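Glycerol Dehydrogenase (Unidentified, PDB 5XN8) catalyses the NAD-dependent oxidation of glycerol to dihydroxyacetone, most likely also accepting other small vicinal diols such as 1,2-propanediol. Local coordinates at residues Pro144-Met149 with Gly244-Gly249; Val150-Ala155 with Ala236-Ser241. All blocks are in the same frame, centred on the assembly; numbering follows the deposited sequence.

Contact 1. Residues Pro144-Met149 with Gly244-Gly249; sequences PKNPDM and GFESSG
Asn146 and Glu246 meet through a single polar link that bridges the two halves of the iron-containing alcohol dehydrogenase fold: the loop leading into strand 149-153 of the parallel nucleotide-binding sheet, and the last turn of helix 228-247 in the helical part. The backbones stay well separated, with Asn146 CA and Glu246 CA 10.4 Å apart, so the span is made by side chains approaching from opposite directions.

Glu246 can be followed outward from the helix. Its CB lies 4.3 Å above the ring plane of Phe245, over the centre of that ring. CG stands anti to the backbone N (chi1 -172°), and the chain continues extended beyond CG, which delivers the carboxylate at full length toward the loop. CD itself comes no nearer than 3.9 Å to Asn146 ND2. Of the two oxygens, OE1 accepts from Asn146 ND2 at 2.9 Å. OE2 turns to another partner, the backbone N of Ala126, so the carboxylate is held through both oxygens, which restricts its rotation about the CG-CD bond.

Asn146 likewise has more than one partner: ND2 also bonds to the backbone O of Thr124, while OD1 receives a weak hydrogen bond from Gln6 NE2. The neighbouring Ser125 and Leu127 probably contribute to NAD(+) binding, as in a close relative, and the Glu246 side chain lies about 4 Å from that of Ser125. The pair is thus next to the likely cofactor site and holds the backbone on both sides of Ser125, at Thr124 O and Ala126 N.

The planes of amide and carboxylate stand 85° apart. The N-H...O angle is 166°, and OE1 lies nearly in the Asn146 amide plane, receiving the N-H on its syn lone pair.

Contact 2. Residues Val150-Ala155 with Ala236-Ser241; sequences VVMDTA and ANTYLS
Strand 149-153 passes helix 228-247 with its nearest CA pairs at 8.8 Å (Met152 CA to Thr238 CA) and 9.1 Å (Val150 CA to Tyr239 CA), a spacing bridged by side chains, while the helix makes a wider pi-type turn at 236-240. That turn is evident in the bond from Ser241 N to Ala236 O, 2.9 Å long and five residues back along the chain. Here a strand of the family's parallel nucleotide-binding sheet packs on a helix of the helical half.

Met152 and Thr238 point toward each other and meet tip to tip. The Met152 chain is bent at chi2 (-66°) and again at chi3, which turns its thioether end onto the threonine. There the methyl CE lies 3.7 Å from Thr238 CG2, and SD is 3.8 Å from the same Thr238 CG2. CE also comes within 3.1 Å of Thr238 OG1, a close approach between a methyl carbon and an oxygen. Val150, two residues earlier on the same side of the strand, adds a looser touch, CG1 to Thr238 CG2 at 4.5 Å. Around this pair, Tyr11 of strand 10-14 packs on both Val150 and Met152, and Pro115 packs on Met152. The Thr238 side chain is about 6 Å from that of Asp121, which probably binds glycerol, as in a close relative.

No hydrogen bond crosses the contact. Thr238 OG1 instead bonds to the backbone O of Ile234 in its own helix, so the buried hydroxyl is satisfied locally, and the thioether methyl rests against both the Thr238 methyl and its hydroxyl oxygen as packing alone.

Overall arrangement
Both contacts join the run 144-155 to helix 228-247, and their centres are 14 Å apart. Along the chain the pair 150-155/236-241 falls within the stretch that 144-149/244-249 bring together: 144-149 runs straight into 150-155, whereas on the helix 236-241 precedes 244-249. The run first meets the late end of the helix through a polar bridge, then an earlier turn through packing. Because this run leads into and forms strand 149-153, the two buried contacts set the parallel sheet of the nucleotide-binding half against the helical half. The zinc bound by Asp171, His254 and His271 lies about 11 Å from Glu246 and 12 Å from Thr238, measured from their side chains.

Contact 1. Residues Pro144-Met149 with Gly244-Gly249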
ATOM      1  N   PRO A 144      13.985  44.190 -16.896  1.00 32.18           N
ATOM      2  CA  PRO A 144      13.289  43.394 -17.908  1.00 31.81           C
ATOM      3  C   PRO A 144      13.971  42.061 -18.226  1.00 31.12           C
ATOM      4  O   PRO A 144      13.283  41.103 -18.601  1.00 30.08           O
ATOM      5  CB  PRO A 144      13.326  44.291 -19.158  1.00 32.71           C
ATOM      6  CG  PRO A 144      13.586  45.668 -18.652  1.00 33.08           C
ATOM      7  CD  PRO A 144      14.438  45.487 -17.438  1.00 32.99           C
ATOM      8  N   LYS A 145      15.296  42.011 -18.071  1.00 30.46           N
ATOM      9  CA  LYS A 145      16.106  40.881 -18.512  1.00 30.55           C
ATOM     10  C   LYS A 145      16.837  40.205 -17.347  1.00 28.94           C
ATOM     11  O   LYS A 145      17.331  40.882 -16.452  1.00 28.33           O
ATOM     12  CB  LYS A 145      17.118  41.363 -19.556  1.00 31.99           C
ATOM     13  CG  LYS A 145      17.629  40.253 -20.462  1.00 33.46           C
ATOM     14  CD  LYS A 145      18.687  40.739 -21.429  1.00 35.25           C
ATOM     15  CE  LYS A 145      18.070  41.624 -22.497  1.00 36.85           C
ATOM     16  NZ  LYS A 145      18.913  41.706 -23.733  1.00 38.26           N
ATOM     17  N   ASN A 146      16.892  38.872 -17.367  1.00 27.83           N
ATOM     18  CA  ASN A 146      17.726  38.108 -16.430  1.00 27.18           C
ATOM     19  C   ASN A 146      19.178  38.148 -16.906  1.00 27.36           C
ATOM     20  O   ASN A 146      19.439  38.490 -18.059  1.00 28.13           O
ATOM     21  CB  ASN A 146      17.275  36.650 -16.346  1.00 26.39           C
ATOM     22  CG  ASN A 146      15.946  36.488 -15.649  1.00 25.96           C
ATOM     23  OD1 ASN A 146      14.904  36.894 -16.166  1.00 26.13           O
ATOM     24  ND2 ASN A 146      15.971  35.872 -14.472  1.00 26.33           N
ATOM     25  N   PRO A 147      20.139  37.807 -16.023  1.00 26.94           N
ATOM     26  CA  PRO A 147      21.520  37.654 -16.492  1.00 26.82           C
ATOM     27  C   PRO A 147      21.611  36.724 -17.698  1.00 26.89           C
ATOM     28  O   PRO A 147      20.893  35.728 -17.769  1.00 26.67           O
ATOM     29  CB  PRO A 147      22.223  37.021 -15.296  1.00 26.00           C
ATOM     30  CG  PRO A 147      21.465  37.522 -14.125  1.00 26.04           C
ATOM     31  CD  PRO A 147      20.038  37.635 -14.563  1.00 26.12           C
ATOM     32  N   ASP A 148      22.486  37.059 -18.635  1.00 28.00           N
ATOM     33  CA  ASP A 148      22.655  36.260 -19.838  1.00 28.95           C
ATOM     34  C   ASP A 148      23.350  34.934 -19.533  1.00 28.85           C
ATOM     35  O   ASP A 148      23.050  33.926 -20.174  1.00 26.89           O
ATOM     36  CB  ASP A 148      23.380  37.062 -20.925  1.00 29.72           C
ATOM     37  CG  ASP A 148      22.625  38.338 -21.301  1.00 30.64           C
ATOM     38  OD1 ASP A 148      22.653  39.298 -20.486  1.00 30.57           O
ATOM     39  OD2 ASP A 148      21.993  38.362 -22.395  1.00 29.61           O
ATOM     40  N   MET A 149      24.244  34.930 -18.539  1.00 29.27           N
ATOM     41  CA  MET A 149      24.879  33.699 -18.061  1.00 29.86           C
ATOM     42  C   MET A 149      24.994  33.673 -16.542  1.00 30.44           C
ATOM     43  O   MET A 149      25.210  34.716 -15.912  1.00 30.67           O
ATOM     44  CB  MET A 149      26.274  33.551 -18.652  1.00 31.39           C
ATOM     45  CG  MET A 149      26.300  33.160 -20.115  1.00 31.20           C
ATOM     46  SD  MET A 149      28.008  33.009 -20.699  1.00 34.21           S
ATOM     47  CE  MET A 149      28.482  31.486 -19.902  1.00 33.82           C
ATOM     48  N   GLY A 244      11.875  29.381  -9.161  1.00 24.78           N
ATOM     49  CA  GLY A 244      10.777  29.235  -8.213  1.00 25.93           C
ATOM     50  C   GLY A 244      10.227  30.516  -7.620  1.00 27.17           C
ATOM     51  O   GLY A 244       9.023  30.715  -7.634  1.00 30.45           O
ATOM     52  N   PHE A 245      11.082  31.403  -7.115  1.00 28.25           N
ATOM     53  CA  PHE A 245      10.586  32.621  -6.447  1.00 26.94           C
ATOM     54  C   PHE A 245      10.144  33.695  -7.451  1.00 27.01           C
ATOM     55  O   PHE A 245       9.122  34.362  -7.242  1.00 25.43           O
ATOM     56  CB  PHE A 245      11.590  33.146  -5.392  1.00 26.54           C
ATOM     57  CG  PHE A 245      12.529  34.228  -5.883  1.00 27.69           C
ATOM     58  CD1 PHE A 245      12.123  35.556  -5.921  1.00 28.58           C
ATOM     59  CD2 PHE A 245      13.831  33.921  -6.268  1.00 27.78           C
ATOM     60  CE1 PHE A 245      12.986  36.554  -6.359  1.00 29.34           C
ATOM     61  CE2 PHE A 245      14.695  34.909  -6.711  1.00 28.42           C
ATOM     62  CZ  PHE A 245      14.277  36.231  -6.758  1.00 28.75           C
ATOM     63  N   GLU A 246      10.905  33.850  -8.535  1.00 26.68           N
ATOM     64  CA  GLU A 246      10.673  34.930  -9.492  1.00 26.55           C
ATOM     65  C   GLU A 246       9.470  34.682 -10.395  1.00 27.19           C
ATOM     66  O   GLU A 246       8.730  35.623 -10.703  1.00 28.51           O
ATOM     67  CB  GLU A 246      11.923  35.160 -10.347  1.00 26.58           C
ATOM     68  CG  GLU A 246      11.848  36.396 -11.236  1.00 27.23           C
ATOM     69  CD  GLU A 246      13.144  36.663 -11.966  1.00 27.96           C
ATOM     70  OE1 GLU A 246      13.613  35.765 -12.710  1.00 28.00           O
ATOM     71  OE2 GLU A 246      13.696  37.775 -11.795  1.00 27.54           O
ATOM     72  N   SER A 247       9.296  33.430 -10.833  1.00 27.15           N
ATOM     73  CA  SER A 247       8.240  33.052 -11.777  1.00 27.15           C
ATOM     74  C   SER A 247       7.071  32.260 -11.171  1.00 27.14           C
ATOM     75  O   SER A 247       6.067  32.032 -11.858  1.00 26.72           O
ATOM     76  CB  SER A 247       8.849  32.263 -12.941  1.00 27.46           C
ATOM     77  OG  SER A 247       9.749  33.075 -13.679  1.00 27.96           O
ATOM     78  N   SER A 248       7.183  31.832  -9.914  1.00 27.15           N
ATOM     79  CA  SER A 248       6.045  31.223  -9.207  1.00 27.07           C
ATOM     80  C   SER A 248       5.518  32.167  -8.121  1.00 26.60           C
ATOM     81  O   SER A 248       4.316  32.407  -8.058  1.00 28.56           O
ATOM     82  CB  SER A 248       6.421  29.846  -8.647  1.00 27.44           C
ATOM     83  OG  SER A 248       5.378  28.902  -8.847  1.00 27.27           O
ATOM     84  N   GLY A 249       6.407  32.694  -7.274  1.00 25.51           N
ATOM     85  CA  GLY A 249       6.071  33.787  -6.338  1.00 24.22           C
ATOM     86  C   GLY A 249       6.654  33.687  -4.923  1.00 23.14           C
ATOM     87  O   GLY A 249       6.936  32.578  -4.435  1.00 22.03           O
TER

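Contact 2. Residues Val150-Ala155 with Ala236-Ser241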
ATOM      1  N   VAL A 150      24.850  32.473 -15.971  1.00 28.89           N
ATOM      2  CA  VAL A 150      25.062  32.218 -14.547  1.00 28.40           C
ATOM      3  C   VAL A 150      26.039  31.051 -14.453  1.00 28.79           C
ATOM      4  O   VAL A 150      25.738  29.964 -14.927  1.00 29.12           O
ATOM      5  CB  VAL A 150      23.752  31.850 -13.816  1.00 27.58           C
ATOM      6  CG1 VAL A 150      24.024  31.486 -12.356  1.00 26.83           C
ATOM      7  CG2 VAL A 150      22.733  32.985 -13.912  1.00 27.11           C
ATOM      8  N   VAL A 151      27.203  31.280 -13.843  1.00 29.01           N
ATOM      9  CA  VAL A 151      28.291  30.307 -13.843  1.00 28.92           C
ATOM     10  C   VAL A 151      28.639  29.910 -12.409  1.00 28.60           C
ATOM     11  O   VAL A 151      29.086  30.744 -11.613  1.00 30.26           O
ATOM     12  CB  VAL A 151      29.536  30.862 -14.560  1.00 29.90           C
ATOM     13  CG1 VAL A 151      30.558  29.756 -14.800  1.00 30.09           C
ATOM     14  CG2 VAL A 151      29.137  31.516 -15.882  1.00 30.46           C
ATOM     15  N   MET A 152      28.449  28.630 -12.097  1.00 27.15           N
ATOM     16  CA  MET A 152      28.616  28.106 -10.751  1.00 27.12           C
ATOM     17  C   MET A 152      29.796  27.143 -10.742  1.00 26.21           C
ATOM     18  O   MET A 152      29.679  26.007 -11.193  1.00 25.64           O
ATOM     19  CB  MET A 152      27.332  27.392 -10.314  1.00 27.45           C
ATOM     20  CG  MET A 152      26.061  28.218 -10.472  1.00 27.06           C
ATOM     21  SD  MET A 152      26.006  29.652  -9.380  1.00 26.82           S
ATOM     22  CE  MET A 152      25.750  28.881  -7.793  1.00 26.91           C
ATOM     23  N   ASP A 153      30.944  27.615 -10.257  1.00 26.33           N
ATOM     24  CA  ASP A 153      32.117  26.766 -10.109  1.00 26.39           C
ATOM     25  C   ASP A 153      32.027  26.102  -8.750  1.00 25.52           C
ATOM     26  O   ASP A 153      32.292  26.732  -7.715  1.00 25.55           O
ATOM     27  CB  ASP A 153      33.426  27.564 -10.247  1.00 27.25           C
ATOM     28  CG  ASP A 153      34.653  26.657 -10.371  1.00 27.39           C
ATOM     29  OD1 ASP A 153      34.657  25.550  -9.793  1.00 27.77           O
ATOM     30  OD2 ASP A 153      35.611  27.047 -11.060  1.00 27.54           O
ATOM     31  N   THR A 154      31.668  24.823  -8.763  1.00 24.80           N
ATOM     32  CA  THR A 154      31.385  24.083  -7.537  1.00 24.20           C
ATOM     33  C   THR A 154      32.648  23.690  -6.763  1.00 24.67           C
ATOM     34  O   THR A 154      32.550  23.320  -5.601  1.00 24.95           O
ATOM     35  CB  THR A 154      30.574  22.816  -7.857  1.00 24.00           C
ATOM     36  OG1 THR A 154      31.326  21.992  -8.750  1.00 23.02           O
ATOM     37  CG2 THR A 154      29.229  23.188  -8.506  1.00 23.35           C
ATOM     38  N   ALA A 155      33.817  23.750  -7.403  1.00 25.60           N
ATOM     39  CA  ALA A 155      35.102  23.573  -6.710  1.00 26.29           C
ATOM     40  C   ALA A 155      35.412  24.772  -5.819  1.00 25.78           C
ATOM     41  O   ALA A 155      35.958  24.616  -4.722  1.00 27.20           O
ATOM     42  CB  ALA A 155      36.231  23.344  -7.714  1.00 26.91           C
ATOM     43  N   ALA A 236      19.650  23.296  -6.703  1.00 27.59           N
ATOM     44  CA  ALA A 236      18.463  23.602  -5.905  1.00 28.07           C
ATOM     45  C   ALA A 236      18.506  25.031  -5.366  1.00 27.68           C
ATOM     46  O   ALA A 236      17.555  25.795  -5.542  1.00 29.26           O
ATOM     47  CB  ALA A 236      18.321  22.609  -4.757  1.00 27.67           C
ATOM     48  N   ASN A 237      19.627  25.377  -4.734  1.00 27.28           N
ATOM     49  CA  ASN A 237      19.840  26.698  -4.125  1.00 27.32           C
ATOM     50  C   ASN A 237      19.860  27.857  -5.112  1.00 27.19           C
ATOM     51  O   ASN A 237      19.531  28.989  -4.730  1.00 27.60           O
ATOM     52  CB  ASN A 237      21.164  26.727  -3.326  1.00 28.12           C
ATOM     53  CG  ASN A 237      21.081  25.993  -2.001  1.00 28.47           C
ATOM     54  OD1 ASN A 237      20.088  25.323  -1.695  1.00 28.51           O
ATOM     55  ND2 ASN A 237      22.134  26.130  -1.194  1.00 27.87           N
ATOM     56  N   THR A 238      20.257  27.592  -6.361  1.00 27.03           N
ATOM     57  CA  THR A 238      20.469  28.650  -7.344  1.00 26.21           C
ATOM     58  C   THR A 238      19.444  28.657  -8.477  1.00 25.84           C
ATOM     59  O   THR A 238      18.739  29.651  -8.650  1.00 26.73           O
ATOM     60  CB  THR A 238      21.887  28.572  -7.932  1.00 26.46           C
ATOM     61  OG1 THR A 238      22.814  28.252  -6.889  1.00 25.57           O
ATOM     62  CG2 THR A 238      22.278  29.917  -8.568  1.00 27.28           C
ATOM     63  N   TYR A 239      19.370  27.582  -9.258  1.00 25.04           N
ATOM     64  CA  TYR A 239      18.459  27.557 -10.407  1.00 25.04           C
ATOM     65  C   TYR A 239      17.023  27.222  -9.999  1.00 23.99           C
ATOM     66  O   TYR A 239      16.098  27.924 -10.403  1.00 25.16           O
ATOM     67  CB  TYR A 239      18.959  26.607 -11.520  1.00 25.49           C
ATOM     68  CG  TYR A 239      18.232  26.841 -12.827  1.00 26.20           C
ATOM     69  CD1 TYR A 239      17.010  26.231 -13.083  1.00 26.79           C
ATOM     70  CD2 TYR A 239      18.736  27.715 -13.783  1.00 27.22           C
ATOM     71  CE1 TYR A 239      16.322  26.463 -14.279  1.00 27.82           C
ATOM     72  CE2 TYR A 239      18.056  27.962 -14.969  1.00 27.17           C
ATOM     73  CZ  TYR A 239      16.855  27.338 -15.217  1.00 26.97           C
ATOM     74  OH  TYR A 239      16.198  27.594 -16.396  1.00 25.83           O
ATOM     75  N   LEU A 240      16.830  26.167  -9.209  1.00 23.10           N
ATOM     76  CA  LEU A 240      15.477  25.717  -8.857  1.00 22.48           C
ATOM     77  C   LEU A 240      14.755  26.717  -7.956  1.00 22.37           C
ATOM     78  O   LEU A 240      13.547  26.951  -8.119  1.00 23.00           O
ATOM     79  CB  LEU A 240      15.499  24.343  -8.169  1.00 21.66           C
ATOM     80  CG  LEU A 240      16.187  23.169  -8.871  1.00 21.68           C
ATOM     81  CD1 LEU A 240      15.932  21.873  -8.118  1.00 21.51           C
ATOM     82  CD2 LEU A 240      15.690  23.041 -10.312  1.00 22.36           C
ATOM     83  N   SER A 241      15.480  27.277  -6.994  1.00 20.93           N
ATOM     84  CA  SER A 241      14.901  28.253  -6.077  1.00 20.55           C
ATOM     85  C   SER A 241      14.704  29.596  -6.775  1.00 20.81           C
ATOM     86  O   SER A 241      13.701  30.272  -6.546  1.00 19.67           O
ATOM     87  CB  SER A 241      15.779  28.407  -4.825  1.00 20.05           C
ATOM     88  OG  SER A 241      15.190  29.290  -3.877  1.00 19.69           O
TER